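Small ribosomal subunit protein bS6 (Aquifex aeolicus, PDB 2J5A) probably binds 16S ribosomal RNA together with bS18 as a structural component of the small ribosomal subunit. Local coordinates at residues F35-G41 / L78-L82; E42-E46 / E104-N108; I58-A64 / V92-L96. All coordinates share one frame; numbering follows the deposited sequence.

Strand 8-16, first in the chain and one of the two inner strands of the sheet, is followed by helix 22-38, whose end begins contact 1. There the loop from 35-41 to 78-82 closes, with strands 41-53 and 63-73 inside it, and the two helices meet. Contact 2 starts at once with 42-46 and ends at the C-terminal tail, 104-108; it crosses contact 1 and touches it through Ile36 and Ile43. Contact 3, from 58-64 to 92-96, also crosses contact 1 but is nested within contact 2. It joins the loop ahead of strand 63-73 to strand 92-100, on the other side of the chain's centre from contacts 1 and 2.

Contact 1: F35-G41 / L78-L82; sequences FIKQKGG and LPNEL
The carbonyl oxygen of Ile36 receives two backbone amides, and the methyl Leu78 CD1 rests against it from the facing helix, 3.8 Å from Ile36 O. Gly41 N donates over 3.2 Å to Ile36 O, and Lys39 N adds a weak bond. A further weak bond joins Gly40 N to Lys37 O, and Gly40 has a positive phi (96°); together these features fit a Schellman motif ending helix 22-38. The turn brings the backbone of Gly41 over Leu78 CD1, while Lys39 CB packs on Leu78 CG at 3.6 Å.

Helices 22-38 and 78-88 lie side by side on one face of the four-stranded antiparallel sheet, as in the ferredoxin-like βαββαβ fold of the S6 family. Near the sheet, Ile36 CG1 meets both methyls of Leu82, 3.9 Å from Leu82 CD2. Ile36 and Leu82 both reach Phe71 of strand 63-73.

Farther from the sheet comes Phe35. With CG anti to the backbone N (chi1 176°), its ring is carried across to the second helix, where Phe35 CE2 stands 3.9 Å from Leu82 CA and Phe35 CZ 3.8 Å from Glu81 CG, both approaches oblique to the ring. One face of the ring carries Lys39 CG, offset toward the rim. From there the lysine chain, bent at chi2 (-90°), continues to Glu81 and meets that side chain at about a right angle. Lys39 NZ lies alongside the glutamate chain and forms a long salt bridge with Glu81 OE2 at 3.4 Å, on the outer margin of the helix pair. Asn75 and Thr73 hydrogen-bond to the carbonyl oxygens of Lys39 and Gly40, respectively.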
# COMPACT_ATOMS: atom_id res chain seq x y z
N PHE A 35 -8.59 -1.82 5.48
CA PHE A 35 -7.73 -2.33 6.54
C PHE A 35 -7.00 -1.18 7.25
O PHE A 35 -7.00 -1.08 8.47
CB PHE A 35 -6.72 -3.31 5.95
CG PHE A 35 -5.72 -3.83 6.92
CD1 PHE A 35 -5.89 -5.07 7.52
CD2 PHE A 35 -4.58 -3.09 7.24
CE1 PHE A 35 -4.95 -5.55 8.42
CE2 PHE A 35 -3.63 -3.58 8.14
CZ PHE A 35 -3.81 -4.80 8.72
N ILE A 36 -6.38 -0.30 6.47
CA ILE A 36 -5.71 0.85 7.05
C ILE A 36 -6.70 1.69 7.86
O ILE A 36 -6.39 2.08 8.99
CB ILE A 36 -5.04 1.73 5.98
CG1 ILE A 36 -3.94 0.94 5.26
CG2 ILE A 36 -4.47 3.00 6.62
CD1 ILE A 36 -3.45 1.58 3.99
N LYS A 37 -7.88 1.94 7.29
CA LYS A 37 -8.94 2.73 7.94
C LYS A 37 -9.38 2.09 9.26
O LYS A 37 -9.62 2.77 10.25
CB LYS A 37 -10.16 2.92 7.02
CG LYS A 37 -10.04 4.10 6.05
CD LYS A 37 -10.91 3.97 4.78
CE LYS A 37 -12.35 4.46 5.01
NZ LYS A 37 -13.17 4.53 3.74
N GLN A 38 -9.49 0.77 9.26
CA GLN A 38 -9.78 0.00 10.46
C GLN A 38 -8.81 0.39 11.57
O GLN A 38 -9.22 0.76 12.67
CB GLN A 38 -9.69 -1.51 10.14
CG GLN A 38 -10.32 -2.45 11.17
CD GLN A 38 -10.59 -3.86 10.58
OE1 GLN A 38 -9.65 -4.59 10.22
NE2 GLN A 38 -11.87 -4.24 10.50
N LYS A 39 -7.52 0.34 11.27
CA LYS A 39 -6.50 0.37 12.32
C LYS A 39 -6.19 1.77 12.86
O LYS A 39 -5.26 1.95 13.63
CB LYS A 39 -5.22 -0.32 11.83
CG LYS A 39 -5.43 -1.74 11.33
CD LYS A 39 -5.27 -2.76 12.43
CE LYS A 39 -5.55 -4.16 11.91
NZ LYS A 39 -4.83 -5.21 12.72
N GLY A 40 -7.01 2.75 12.48
CA GLY A 40 -6.88 4.12 12.96
C GLY A 40 -6.10 5.02 12.02
O GLY A 40 -5.50 6.01 12.46
N GLY A 41 -6.10 4.70 10.73
CA GLY A 41 -5.39 5.50 9.75
C GLY A 41 -6.34 6.28 8.87
O GLY A 41 -7.40 5.78 8.53
N LEU A 78 0.77 0.47 13.03
CA LEU A 78 0.04 0.29 11.76
C LEU A 78 0.97 -0.17 10.63
O LEU A 78 0.63 -1.08 9.89
CB LEU A 78 -0.72 1.56 11.35
CG LEU A 78 -2.12 1.28 10.78
CD1 LEU A 78 -2.94 2.55 10.63
CD2 LEU A 78 -2.04 0.51 9.45
N PRO A 79 2.16 0.46 10.50
CA PRO A 79 3.12 -0.00 9.48
C PRO A 79 3.57 -1.46 9.65
O PRO A 79 3.78 -2.15 8.66
CB PRO A 79 4.32 0.94 9.64
CG PRO A 79 3.88 2.05 10.52
CD PRO A 79 2.66 1.61 11.27
N ASN A 80 3.74 -1.89 10.89
CA ASN A 80 4.06 -3.29 11.19
C ASN A 80 2.90 -4.20 10.75
O ASN A 80 3.09 -5.22 10.12
CB ASN A 80 4.27 -3.46 12.68
CG ASN A 80 5.41 -4.39 12.99
OD1 ASN A 80 6.56 -4.13 12.59
ND2 ASN A 80 5.10 -5.48 13.71
N GLU A 81 1.71 -3.78 11.13
CA GLU A 81 0.49 -4.50 10.86
C GLU A 81 0.29 -4.70 9.36
O GLU A 81 -0.01 -5.79 8.90
CB GLU A 81 -0.67 -3.70 11.42
CG GLU A 81 -1.78 -4.54 11.93
CD GLU A 81 -1.42 -5.23 13.22
OE1 GLU A 81 -0.83 -4.57 14.10
OE2 GLU A 81 -1.75 -6.41 13.37
N LEU A 82 0.46 -3.60 8.62
CA LEU A 82 0.15 -3.51 7.20
C LEU A 82 1.14 -4.39 6.47
O LEU A 82 0.79 -5.15 5.56
CB LEU A 82 0.28 -2.05 6.77
CG LEU A 82 -0.15 -1.62 5.39
CD1 LEU A 82 -1.52 -2.17 4.99
CD2 LEU A 82 -0.13 -0.09 5.36

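Contact 2: E42-E46 / E104-N108; sequences EILYE and EVKKN
The ring of Tyr45 carries the methylene Lys106 CB over the centre of one face, 3.7 Å from the centroid and only 6° off the ring normal, a well-aligned CH-pi contact. At the ring edge and in its plane lies the amide nitrogen of Asn108, with ND2 3.8 Å from Tyr45 OH. The amide itself is turned almost perpendicular to the ring, 89° between planes. This nitrogen makes a weak, bent bond to Lys107 O, while the tyrosine hydroxyl is hydrogen-bonded to Glu47 OE2.

A chi1 of -177° turns the Tyr45 ring away from its own amide nitrogen and out to the tail. The tail backbone runs along the ring: Lys107 CA comes obliquely to 3.6 Å from Tyr45 CD1, and Lys106 O is equally near the same carbon. Beyond CG the Lys106 chain is extended, and CD is its last atom to brush the ring, at Tyr45 CE2.

Beside the ring, Leu44 and Val105 cross at about a right angle. Leu44 CD1 sits against both methyls of the valine, 3.7 Å from Val105 CG1, and both residues also touch Tyr9 of strand 8-16. Gln70 of the neighbouring strand secures the tail beyond these packing contacts, its OE1 accepting a hydrogen bond from Lys106 N.

Ile43 and Glu46 of the same strand touch helix 22-38, whereas Leu44 and Tyr45 are both directed to the tail. Leu44 and Tyr45 both pair with Gln70 of strand 63-73 through backbone hydrogen bonds; this is a classic beta bulge in outer strand 41-53, consistent with two consecutive side chains turning to the tail.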
# COMPACT_ATOMS: atom_id res chain seq x y z
N GLU A 42 -5.96 7.49 8.51
CA GLU A 42 -6.76 8.30 7.59
C GLU A 42 -6.07 8.34 6.25
O GLU A 42 -4.92 8.75 6.16
CB GLU A 42 -6.94 9.72 8.12
CG GLU A 42 -7.94 10.53 7.31
CD GLU A 42 -8.20 11.90 7.90
OE1 GLU A 42 -8.62 11.98 9.08
OE2 GLU A 42 -8.00 12.90 7.18
N ILE A 43 -6.78 7.90 5.21
CA ILE A 43 -6.25 7.88 3.85
C ILE A 43 -6.22 9.32 3.31
O ILE A 43 -7.27 9.96 3.21
CB ILE A 43 -7.10 7.00 2.90
CG1 ILE A 43 -7.23 5.56 3.44
CG2 ILE A 43 -6.51 6.99 1.48
CD1 ILE A 43 -5.93 4.73 3.46
N LEU A 44 -5.02 9.78 2.96
CA LEU A 44 -4.79 11.14 2.48
C LEU A 44 -4.64 11.23 0.98
O LEU A 44 -4.84 12.29 0.39
CB LEU A 44 -3.51 11.70 3.11
CG LEU A 44 -3.42 11.69 4.64
CD1 LEU A 44 -2.08 12.24 5.04
CD2 LEU A 44 -4.55 12.49 5.29
N TYR A 45 -4.24 10.13 0.34
CA TYR A 45 -3.86 10.17 -1.05
C TYR A 45 -3.70 8.76 -1.59
O TYR A 45 -3.44 7.82 -0.83
CB TYR A 45 -2.56 10.95 -1.20
CG TYR A 45 -2.10 11.12 -2.62
CD1 TYR A 45 -2.75 12.00 -3.48
CD2 TYR A 45 -1.05 10.38 -3.11
CE1 TYR A 45 -2.33 12.16 -4.78
CE2 TYR A 45 -0.63 10.53 -4.41
CZ TYR A 45 -1.26 11.42 -5.24
OH TYR A 45 -0.81 11.55 -6.53
N GLU A 46 -3.87 8.62 -2.90
CA GLU A 46 -3.78 7.34 -3.55
C GLU A 46 -3.50 7.50 -5.03
O GLU A 46 -3.98 8.44 -5.65
CB GLU A 46 -5.05 6.52 -3.31
CG GLU A 46 -6.32 6.96 -4.05
CD GLU A 46 -7.57 6.26 -3.52
OE1 GLU A 46 -8.12 6.71 -2.49
OE2 GLU A 46 -7.99 5.24 -4.10
N GLU A 104 5.33 16.01 2.39
CA GLU A 104 5.41 15.07 1.29
C GLU A 104 4.04 14.48 0.93
O GLU A 104 3.94 13.73 -0.04
CB GLU A 104 6.40 13.97 1.62
CG GLU A 104 7.79 14.53 1.85
CD GLU A 104 8.82 13.46 2.06
OE1 GLU A 104 8.83 12.81 3.12
OE2 GLU A 104 9.64 13.28 1.15
N VAL A 105 3.00 14.83 1.68
CA VAL A 105 1.66 14.35 1.38
C VAL A 105 1.18 15.09 0.15
O VAL A 105 1.31 16.31 0.06
CB VAL A 105 0.68 14.59 2.54
CG1 VAL A 105 -0.73 14.13 2.15
CG2 VAL A 105 1.17 13.87 3.81
N LYS A 106 0.64 14.34 -0.81
CA LYS A 106 0.21 14.91 -2.08
C LYS A 106 -1.29 15.03 -2.12
O LYS A 106 -1.97 14.64 -1.18
CB LYS A 106 0.71 14.06 -3.24
CG LYS A 106 2.22 14.01 -3.33
CD LYS A 106 2.69 13.00 -4.35
CE LYS A 106 4.21 13.05 -4.51
NZ LYS A 106 4.67 12.40 -5.78
N LYS A 107 -1.83 15.61 -3.19
CA LYS A 107 -3.27 15.57 -3.38
C LYS A 107 -3.73 15.69 -4.84
O LYS A 107 -2.94 16.04 -5.72
CB LYS A 107 -3.98 16.60 -2.46
CG LYS A 107 -4.48 17.90 -3.12
CD LYS A 107 -5.65 18.50 -2.32
CE LYS A 107 -6.90 17.60 -2.34
NZ LYS A 107 -8.17 18.39 -2.19
N ASN A 108 -5.00 15.34 -5.04
CA ASN A 108 -5.76 15.40 -6.30
C ASN A 108 -6.59 14.12 -6.43
O ASN A 108 -6.60 13.29 -5.51
CB ASN A 108 -4.90 15.63 -7.56
CG ASN A 108 -4.12 14.39 -7.99
OD1 ASN A 108 -4.71 13.36 -8.35
ND2 ASN A 108 -2.79 14.47 -7.91

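Contact 3: I58-A64 / V92-L96; sequences IQKFNNA and VIRWL. With NA (sodium ion), chain B.
Apolar packing gathers around Ile93, whose side chain is enclosed by the turn at 58-61 and the start of strand 63-73. The side chains of Ile58 and Ile93 cross obliquely, with Ile58 CG2 3.7 Å from Ile93 CB and 3.5 Å from Ile93 O. With chi1 near 61°, Ile93 CG1 stands between the backbone N and the carbonyl carbon, sending Ile93 CD1 between Ala64 CB, at 4.0 Å, and Phe61 CD2, at 4.2 Å.

Two polar side chains add to this packing. The extended chain of Gln59 brings its amide nitrogen NE2 into van der Waals contact with Ile93 CG2 at 3.5 Å. Arg94 passes Ile58 CD1 loosely with its CD and hydrogen-bonds through NH1 to Tyr66 OH.

Backbone hydrogen bonds shape the enclosing loop. Ile58 N donates to Phe61 O over 3.0 Å and Phe61 N returns a bond to Ile58 O, closing a turn whose Gln59 and Lys60 have the positive phi values of type I'.

Metal coordination occupies the neighbouring residue: Val92 O binds a sodium ion at 2.3 Å, together with a water and the carbonyl oxygens of Leu86, Lys87 and Asp89.

The ion thus ties the end of helix 78-88 to the start of strand 92-100. That outer strand pairs with strand 8-16, where Ile93 and Arg94 both face Ala15 in a classic beta bulge; Ala64 touches Ala15 from strand 63-73.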
# COMPACT_ATOMS: atom_id res chain seq x y z
N ILE A 58 9.16 -12.31 -9.74
CA ILE A 58 8.72 -12.62 -8.38
C ILE A 58 7.65 -13.71 -8.43
O ILE A 58 6.55 -13.48 -8.92
CB ILE A 58 8.12 -11.37 -7.68
CG1 ILE A 58 9.21 -10.31 -7.44
CG2 ILE A 58 7.43 -11.77 -6.37
CD1 ILE A 58 8.67 -9.01 -6.87
N GLN A 59 7.97 -14.89 -7.90
CA GLN A 59 7.13 -16.09 -8.06
C GLN A 59 6.84 -16.38 -9.54
O GLN A 59 5.73 -16.78 -9.88
CB GLN A 59 5.81 -15.96 -7.28
CG GLN A 59 5.94 -15.61 -5.81
CD GLN A 59 4.58 -15.61 -5.11
OE1 GLN A 59 3.76 -16.51 -5.33
NE2 GLN A 59 4.33 -14.59 -4.28
N LYS A 60 7.84 -16.20 -10.39
CA LYS A 60 7.74 -16.45 -11.83
C LYS A 60 6.84 -15.45 -12.58
O LYS A 60 6.29 -15.77 -13.63
CB LYS A 60 7.26 -17.89 -12.13
CG LYS A 60 8.20 -19.01 -11.64
CD LYS A 60 7.73 -20.39 -12.14
CE LYS A 60 7.64 -20.45 -13.69
NZ LYS A 60 7.69 -21.83 -14.25
N PHE A 61 6.71 -14.24 -12.03
CA PHE A 61 5.94 -13.17 -12.66
C PHE A 61 6.90 -12.10 -13.10
O PHE A 61 7.87 -11.83 -12.43
CB PHE A 61 4.93 -12.60 -11.67
CG PHE A 61 3.84 -13.55 -11.31
CD1 PHE A 61 2.93 -13.97 -12.27
CD2 PHE A 61 3.72 -14.03 -10.01
CE1 PHE A 61 1.92 -14.86 -11.95
CE2 PHE A 61 2.71 -14.92 -9.68
CZ PHE A 61 1.80 -15.33 -10.65
N ASN A 62 6.62 -11.50 -14.26
CA ASN A 62 7.47 -10.46 -14.84
C ASN A 62 6.80 -9.11 -14.81
O ASN A 62 7.44 -8.11 -15.12
CB ASN A 62 7.79 -10.79 -16.30
CG ASN A 62 8.53 -12.10 -16.46
OD1 ASN A 62 9.49 -12.38 -15.73
ND2 ASN A 62 8.10 -12.91 -17.43
N ASN A 63 5.50 -9.09 -14.52
CA ASN A 63 4.72 -7.85 -14.44
C ASN A 63 3.92 -7.88 -13.13
O ASN A 63 3.78 -8.93 -12.51
CB ASN A 63 3.75 -7.75 -15.63
CG ASN A 63 4.46 -7.72 -16.98
OD1 ASN A 63 4.96 -6.66 -17.43
ND2 ASN A 63 4.53 -8.88 -17.63
N ALA A 64 3.39 -6.73 -12.73
CA ALA A 64 2.52 -6.67 -11.55
C ALA A 64 1.71 -5.38 -11.52
O ALA A 64 2.09 -4.41 -12.14
CB ALA A 64 3.36 -6.80 -10.26
N VAL A 92 -0.48 -10.41 -3.01
CA VAL A 92 0.39 -9.24 -2.98
C VAL A 92 1.82 -9.70 -2.98
O VAL A 92 2.27 -10.32 -2.02
CB VAL A 92 0.08 -8.38 -1.75
CG1 VAL A 92 1.16 -7.28 -1.54
CG2 VAL A 92 -1.33 -7.81 -1.85
N ILE A 93 2.54 -9.42 -4.05
CA ILE A 93 3.83 -10.08 -4.24
C ILE A 93 4.96 -9.14 -3.91
O ILE A 93 6.12 -9.50 -3.98
CB ILE A 93 3.96 -10.71 -5.69
CG1 ILE A 93 3.85 -9.64 -6.80
CG2 ILE A 93 2.90 -11.81 -5.87
CD1 ILE A 93 4.08 -10.20 -8.23
N ARG A 94 4.61 -7.91 -3.56
CA ARG A 94 5.58 -6.92 -3.18
C ARG A 94 4.89 -5.81 -2.36
O ARG A 94 3.78 -5.39 -2.68
CB ARG A 94 6.26 -6.36 -4.42
CG ARG A 94 7.58 -5.77 -4.07
CD ARG A 94 8.22 -5.11 -5.23
NE ARG A 94 9.41 -4.42 -4.78
CZ ARG A 94 10.04 -3.47 -5.47
NH1 ARG A 94 9.60 -3.07 -6.66
NH2 ARG A 94 11.11 -2.90 -4.95
N TRP A 95 5.55 -5.39 -1.29
CA TRP A 95 5.00 -4.39 -0.38
C TRP A 95 6.14 -3.53 0.17
O TRP A 95 7.24 -4.03 0.39
CB TRP A 95 4.15 -5.05 0.74
CG TRP A 95 4.88 -6.06 1.54
CD1 TRP A 95 5.41 -5.88 2.77
CD2 TRP A 95 5.19 -7.41 1.16
NE1 TRP A 95 6.03 -7.03 3.19
CE2 TRP A 95 5.91 -7.98 2.22
CE3 TRP A 95 4.92 -8.19 0.03
CZ2 TRP A 95 6.38 -9.29 2.18
CZ3 TRP A 95 5.38 -9.51 -0.01
CH2 TRP A 95 6.10 -10.04 1.06
N LEU A 96 5.89 -2.23 0.31
CA LEU A 96 6.91 -1.29 0.77
C LEU A 96 6.23 -0.20 1.61
O LEU A 96 5.26 0.41 1.18
CB LEU A 96 7.60 -0.61 -0.40
CG LEU A 96 8.12 -1.47 -1.55
CD1 LEU A 96 8.34 -0.58 -2.75
CD2 LEU A 96 9.41 -2.23 -1.16
NA NA B . 2.09 -11.20 0.11
O HOH W 1 3.30 -12.87 -0.40